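Local atomic coordinates of putative uncharacterized protein (Mycobacterium tuberculosis, PDB entry 2ZQ5), a protein that probably transfers a sulfuryl group to an acceptor substrate, as a member of the sulfotransferase family with a P-loop-like fold. Residues E172-V185 with W228-D240. Residues are numbered along the deposited sequence; the frame is centred on the assembly and turned at random.
Sequences EECWQLLRQSLHSV and WVLKNPSHLFALD
Cys174 packs against the C-terminal end of strand 227-231 and the loop after it. Its SG lies 3.5 Å from CB of Leu230. The same sulfur reaches CE1 of His235 at 3.4 Å, in the plane of the imidazole and at its edge. Its position anti to the carbonyl carbon (chi1 -57°) turns the sulfur to touch both side chains. The backbone is joined here: N of Cys174 donates to O of Lys231 at 3.1 Å. A water extends the link, donating to O of Glu172 and accepting from N of Lys231.

Asn232 follows directly. Its OD1 takes a weak bond from N of Trp175 and lies in plane at the edge of the indole. Its ND2 donates to OG of Ser234 at 2.8 Å, close to the amide plane, and to a second water that also bonds OG of Ser184. These partners fix the rotation of the amide. CD1 of Leu178 packs 3.3 Å from OG of Ser234, whose hydroxyl also pairs with Tyr209.

Glu173 lies on the more open, polar side. Its chain runs extended beyond CG, while the Lys231 chain bends at chi2 and chi3 to meet it. NZ of Lys231 forms a salt bridge with OE2 of Glu173 at 2.7 Å, on the anti side and 33° out of the carboxylate plane. The other end is apolar: CG1 of Val185 rests over the centre of one face of the partly exposed Phe237 ring, a CH-pi contact 3.7 Å from the centroid.

Strand 227-231 is an inner strand of the parallel sheet, and O of Asn232 accepts from OG1 of Thr97, at the end of neighbouring strand 94-97. The contact packs a connecting segment onto the parallel-sheet alpha/beta core of the sulfotransferase fold, a P-loop NTPase relative.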
loop_
_atom_site.group_PDB
_atom_site.type_symbol
_atom_site.label_atom_id
_atom_site.label_comp_id
_atom_site.label_asym_id
_atom_site.label_seq_id
_atom_site.Cartn_x
_atom_site.Cartn_y
_atom_site.Cartn_z
ATOM N N GLU A 172 1.386 7.614 -3.383
ATOM C CA GLU A 172 1.244 6.163 -3.402
ATOM C C GLU A 172 1.067 5.553 -2.015
ATOM O O GLU A 172 1.400 6.167 -0.999
ATOM C CB GLU A 172 2.477 5.527 -4.056
ATOM C CG GLU A 172 2.297 5.070 -5.492
ATOM C CD GLU A 172 1.348 3.890 -5.624
ATOM O OE1 GLU A 172 1.367 3.245 -6.691
ATOM O OE2 GLU A 172 0.577 3.614 -4.677
ATOM N N GLU A 173 0.559 4.324 -2.000
ATOM C CA GLU A 173 0.339 3.585 -0.765
ATOM C C GLU A 173 1.625 2.908 -0.304
ATOM O O GLU A 173 2.523 2.631 -1.105
ATOM C CB GLU A 173 -0.745 2.533 -0.966
ATOM C CG GLU A 173 -2.109 3.097 -1.300
ATOM C CD GLU A 173 -3.144 2.006 -1.415
ATOM O OE1 GLU A 173 -2.866 1.012 -2.113
ATOM O OE2 GLU A 173 -4.231 2.143 -0.816
ATOM N N CYS A 174 1.684 2.606 0.988
ATOM C CA CYS A 174 2.868 1.992 1.581
ATOM C C CYS A 174 3.264 0.621 1.051
ATOM O O CYS A 174 4.413 0.216 1.225
ATOM C CB CYS A 174 2.706 1.923 3.101
ATOM S SG CYS A 174 2.417 3.533 3.892
ATOM N N TRP A 175 2.345 -0.101 0.413
ATOM C CA TRP A 175 2.718 -1.415 -0.106
ATOM C C TRP A 175 3.852 -1.275 -1.113
ATOM O O TRP A 175 4.614 -2.216 -1.322
ATOM C CB TRP A 175 1.525 -2.150 -0.746
ATOM C CG TRP A 175 0.967 -1.507 -1.975
ATOM C CD1 TRP A 175 -0.089 -0.644 -2.042
ATOM C CD2 TRP A 175 1.445 -1.665 -3.317
ATOM N NE1 TRP A 175 -0.299 -0.253 -3.343
ATOM C CE2 TRP A 175 0.627 -0.863 -4.145
ATOM C CE3 TRP A 175 2.483 -2.403 -3.899
ATOM C CZ2 TRP A 175 0.818 -0.780 -5.530
ATOM C CZ3 TRP A 175 2.673 -2.319 -5.277
ATOM C CH2 TRP A 175 1.840 -1.512 -6.074
ATOM N N GLN A 176 3.974 -0.097 -1.726
ATOM C CA GLN A 176 5.041 0.129 -2.695
ATOM C C GLN A 176 6.403 0.052 -2.015
ATOM O O GLN A 176 7.414 -0.203 -2.666
ATOM C CB GLN A 176 4.860 1.480 -3.387
ATOM C CG GLN A 176 3.800 1.453 -4.476
ATOM C CD GLN A 176 4.351 1.022 -5.826
ATOM O OE1 GLN A 176 5.160 0.096 -5.921
ATOM N NE2 GLN A 176 3.905 1.690 -6.882
ATOM N N LEU A 177 6.425 0.283 -0.706
ATOM C CA LEU A 177 7.664 0.187 0.057
ATOM C C LEU A 177 7.761 -1.181 0.723
ATOM O O LEU A 177 8.805 -1.824 0.668
ATOM C CB LEU A 177 7.744 1.275 1.133
ATOM C CG LEU A 177 7.864 2.725 0.667
ATOM C CD1 LEU A 177 7.851 3.635 1.878
ATOM C CD2 LEU A 177 9.154 2.921 -0.133
ATOM N N LEU A 178 6.666 -1.624 1.339
ATOM C CA LEU A 178 6.642 -2.909 2.035
ATOM C C LEU A 178 6.903 -4.104 1.118
ATOM O O LEU A 178 7.361 -5.157 1.576
ATOM C CB LEU A 178 5.306 -3.077 2.768
ATOM C CG LEU A 178 5.048 -2.056 3.883
ATOM C CD1 LEU A 178 3.586 -2.087 4.274
ATOM C CD2 LEU A 178 5.939 -2.344 5.084
ATOM N N ARG A 179 6.621 -3.948 -0.173
ATOM C CA ARG A 179 6.860 -5.034 -1.119
ATOM C C ARG A 179 8.345 -5.392 -1.135
ATOM O O ARG A 179 8.713 -6.505 -1.499
ATOM C CB ARG A 179 6.411 -4.639 -2.532
ATOM C CG ARG A 179 7.187 -3.469 -3.112
ATOM C CD ARG A 179 6.802 -3.129 -4.546
ATOM N NE ARG A 179 7.472 -1.895 -4.951
ATOM C CZ ARG A 179 7.822 -1.584 -6.195
ATOM N NH1 ARG A 179 7.576 -2.419 -7.197
ATOM N NH2 ARG A 179 8.425 -0.426 -6.432
ATOM N N GLN A 180 9.197 -4.450 -0.739
ATOM C CA GLN A 180 10.636 -4.708 -0.715
ATOM C C GLN A 180 10.961 -5.868 0.226
ATOM O O GLN A 180 11.950 -6.580 0.028
ATOM C CB GLN A 180 11.404 -3.456 -0.269
ATOM C CG GLN A 180 11.402 -2.324 -1.282
ATOM C CD GLN A 180 12.348 -1.198 -0.899
ATOM O OE1 GLN A 180 13.230 -1.372 -0.055
ATOM N NE2 GLN A 180 12.178 -0.042 -1.528
ATOM N N SER A 181 10.115 -6.051 1.241
ATOM C CA SER A 181 10.268 -7.116 2.235
ATOM C C SER A 181 9.354 -8.300 1.926
ATOM O O SER A 181 9.329 -9.287 2.669
ATOM C CB SER A 181 9.906 -6.594 3.628
ATOM O OG SER A 181 10.666 -5.453 3.978
ATOM N N LEU A 182 8.604 -8.196 0.835
ATOM C CA LEU A 182 7.653 -9.229 0.432
ATOM C C LEU A 182 6.623 -9.529 1.524
ATOM O O LEU A 182 6.133 -10.654 1.637
ATOM C CB LEU A 182 8.369 -10.518 -0.005
ATOM C CG LEU A 182 9.002 -10.543 -1.410
ATOM C CD1 LEU A 182 8.013 -10.012 -2.446
ATOM C CD2 LEU A 182 10.269 -9.709 -1.423
ATOM N N HIS A 183 6.319 -8.512 2.330
ATOM C CA HIS A 183 5.302 -8.602 3.384
ATOM C C HIS A 183 4.249 -7.578 2.978
ATOM O O HIS A 183 4.454 -6.370 3.128
ATOM C CB HIS A 183 5.866 -8.226 4.762
ATOM C CG HIS A 183 6.667 -9.311 5.414
ATOM N ND1 HIS A 183 7.891 -9.727 4.937
ATOM C CD2 HIS A 183 6.427 -10.049 6.526
ATOM C CE1 HIS A 183 8.372 -10.670 5.726
ATOM N NE2 HIS A 183 7.504 -10.884 6.698
ATOM N N SER A 184 3.122 -8.054 2.464
ATOM C CA SER A 184 2.074 -7.153 1.997
ATOM C C SER A 184 0.737 -7.863 1.860
ATOM O O SER A 184 0.689 -9.022 1.452
ATOM C CB SER A 184 2.483 -6.573 0.637
ATOM O OG SER A 184 1.450 -5.783 0.075
ATOM N N VAL A 185 -0.350 -7.178 2.206
ATOM C CA VAL A 185 -1.667 -7.789 2.063
ATOM C C VAL A 185 -2.222 -7.537 0.661
ATOM O O VAL A 185 -3.358 -7.906 0.356
ATOM C CB VAL A 185 -2.678 -7.274 3.126
ATOM C CG1 VAL A 185 -2.253 -7.735 4.511
ATOM C CG2 VAL A 185 -2.786 -5.760 3.073
ATOM N N TRP A 228 5.275 13.341 7.866
ATOM C CA TRP A 228 4.922 12.325 6.891
ATOM C C TRP A 228 3.450 11.943 7.004
ATOM O O TRP A 228 2.882 11.905 8.103
ATOM C CB TRP A 228 5.771 11.066 7.089
ATOM C CG TRP A 228 7.036 11.048 6.298
ATOM C CD1 TRP A 228 8.286 11.387 6.732
ATOM C CD2 TRP A 228 7.177 10.659 4.930
ATOM N NE1 TRP A 228 9.199 11.225 5.715
ATOM C CE2 TRP A 228 8.542 10.780 4.597
ATOM C CE3 TRP A 228 6.277 10.215 3.949
ATOM C CZ2 TRP A 228 9.033 10.475 3.323
ATOM C CZ3 TRP A 228 6.763 9.912 2.682
ATOM C CH2 TRP A 228 8.130 10.043 2.382
ATOM N N VAL A 229 2.844 11.675 5.854
ATOM C CA VAL A 229 1.458 11.240 5.770
ATOM C C VAL A 229 1.503 9.974 4.923
ATOM O O VAL A 229 1.986 9.993 3.788
ATOM C CB VAL A 229 0.563 12.283 5.073
ATOM C CG1 VAL A 229 -0.860 11.748 4.970
ATOM C CG2 VAL A 229 0.581 13.595 5.851
ATOM N N LEU A 230 1.008 8.876 5.487
ATOM C CA LEU A 230 1.003 7.583 4.811
ATOM C C LEU A 230 -0.402 7.015 4.716
ATOM O O LEU A 230 -1.286 7.399 5.477
ATOM C CB LEU A 230 1.856 6.570 5.588
ATOM C CG LEU A 230 3.332 6.818 5.922
ATOM C CD1 LEU A 230 4.073 7.213 4.651
ATOM C CD2 LEU A 230 3.475 7.910 6.984
ATOM N N LYS A 231 -0.603 6.102 3.771
ATOM C CA LYS A 231 -1.892 5.431 3.635
ATOM C C LYS A 231 -1.665 4.039 3.061
ATOM O O LYS A 231 -0.939 3.876 2.080
ATOM C CB LYS A 231 -2.847 6.219 2.735
ATOM C CG LYS A 231 -4.283 5.681 2.757
ATOM C CD LYS A 231 -4.579 4.701 1.627
ATOM C CE LYS A 231 -4.855 5.441 0.326
ATOM N NZ LYS A 231 -5.510 4.569 -0.694
ATOM N N ASN A 232 -2.282 3.035 3.676
ATOM C CA ASN A 232 -2.131 1.666 3.198
ATOM C C ASN A 232 -3.000 0.695 3.983
ATOM O O ASN A 232 -3.198 0.860 5.184
ATOM C CB ASN A 232 -0.673 1.223 3.329
ATOM C CG ASN A 232 -0.345 0.039 2.449
ATOM O OD1 ASN A 232 -0.602 0.060 1.243
ATOM N ND2 ASN A 232 0.240 -1.001 3.041
ATOM N N PRO A 233 -3.537 -0.335 3.307
ATOM C CA PRO A 233 -4.373 -1.313 4.005
ATOM C C PRO A 233 -3.612 -2.139 5.058
ATOM O O PRO A 233 -4.210 -2.614 6.017
ATOM C CB PRO A 233 -4.888 -2.195 2.868
ATOM C CG PRO A 233 -4.994 -1.238 1.726
ATOM C CD PRO A 233 -3.703 -0.451 1.845
ATOM N N SER A 234 -2.300 -2.305 4.890
ATOM C CA SER A 234 -1.524 -3.114 5.834
ATOM C C SER A 234 -1.560 -2.610 7.271
ATOM O O SER A 234 -1.420 -3.387 8.214
ATOM C CB SER A 234 -0.059 -3.211 5.392
ATOM O OG SER A 234 0.613 -1.977 5.588
ATOM N N HIS A 235 -1.761 -1.312 7.442
ATOM C CA HIS A 235 -1.774 -0.735 8.773
ATOM C C HIS A 235 -2.864 -1.324 9.663
ATOM O O HIS A 235 -2.773 -1.267 10.886
ATOM C CB HIS A 235 -1.851 0.785 8.638
ATOM C CG HIS A 235 -0.708 1.347 7.849
ATOM N ND1 HIS A 235 -0.844 2.370 6.937
ATOM C CD2 HIS A 235 0.589 0.962 7.791
ATOM C CE1 HIS A 235 0.319 2.584 6.344
ATOM N NE2 HIS A 235 1.204 1.743 6.844
ATOM N N LEU A 236 -3.880 -1.920 9.045
ATOM C CA LEU A 236 -4.951 -2.564 9.804
ATOM C C LEU A 236 -4.424 -3.842 10.451
ATOM O O LEU A 236 -4.776 -4.172 11.589
ATOM C CB LEU A 236 -6.105 -2.959 8.881
ATOM C CG LEU A 236 -6.954 -1.854 8.264
ATOM C CD1 LEU A 236 -7.890 -2.452 7.223
ATOM C CD2 LEU A 236 -7.749 -1.150 9.357
ATOM N N PHE A 237 -3.572 -4.545 9.706
ATOM C CA PHE A 237 -2.999 -5.825 10.119
ATOM C C PHE A 237 -1.729 -5.735 10.953
ATOM O O PHE A 237 -1.402 -6.667 11.699
ATOM C CB PHE A 237 -2.649 -6.660 8.877
ATOM C CG PHE A 237 -3.810 -6.941 7.961
ATOM C CD1 PHE A 237 -4.463 -8.170 8.008
ATOM C CD2 PHE A 237 -4.228 -5.995 7.028
ATOM C CE1 PHE A 237 -5.513 -8.451 7.136
ATOM C CE2 PHE A 237 -5.279 -6.268 6.154
ATOM C CZ PHE A 237 -5.921 -7.501 6.210
ATOM N N ALA A 238 -1.012 -4.626 10.821
ATOM C CA ALA A 238 0.275 -4.474 11.491
ATOM C C ALA A 238 0.389 -3.295 12.438
ATOM O O ALA A 238 1.452 -2.686 12.546
ATOM C CB ALA A 238 1.373 -4.385 10.434
ATOM N N LEU A 239 -0.690 -2.985 13.143
ATOM C CA LEU A 239 -0.660 -1.855 14.051
ATOM C C LEU A 239 0.425 -1.962 15.120
ATOM O O LEU A 239 1.061 -0.962 15.451
ATOM C CB LEU A 239 -2.026 -1.662 14.708
ATOM C CG LEU A 239 -2.113 -0.446 15.631
ATOM C CD1 LEU A 239 -1.781 0.828 14.860
ATOM C CD2 LEU A 239 -3.511 -0.370 16.229
ATOM N N ASP A 240 0.649 -3.155 15.669
ATOM C CA ASP A 240 1.685 -3.281 16.690
ATOM C C ASP A 240 3.054 -2.933 16.120
ATOM O O ASP A 240 3.849 -2.261 16.777
ATOM C CB ASP A 240 1.719 -4.691 17.294
ATOM C CG ASP A 240 0.498 -4.995 18.148
ATOM O OD1 ASP A 240 0.031 -4.096 18.879
ATOM O OD2 ASP A 240 0.014 -6.145 18.098
HETATM O O HOH W 1 1.777 6.027 1.808
HETATM O O HOH W 2 0.068 -4.015 1.944
#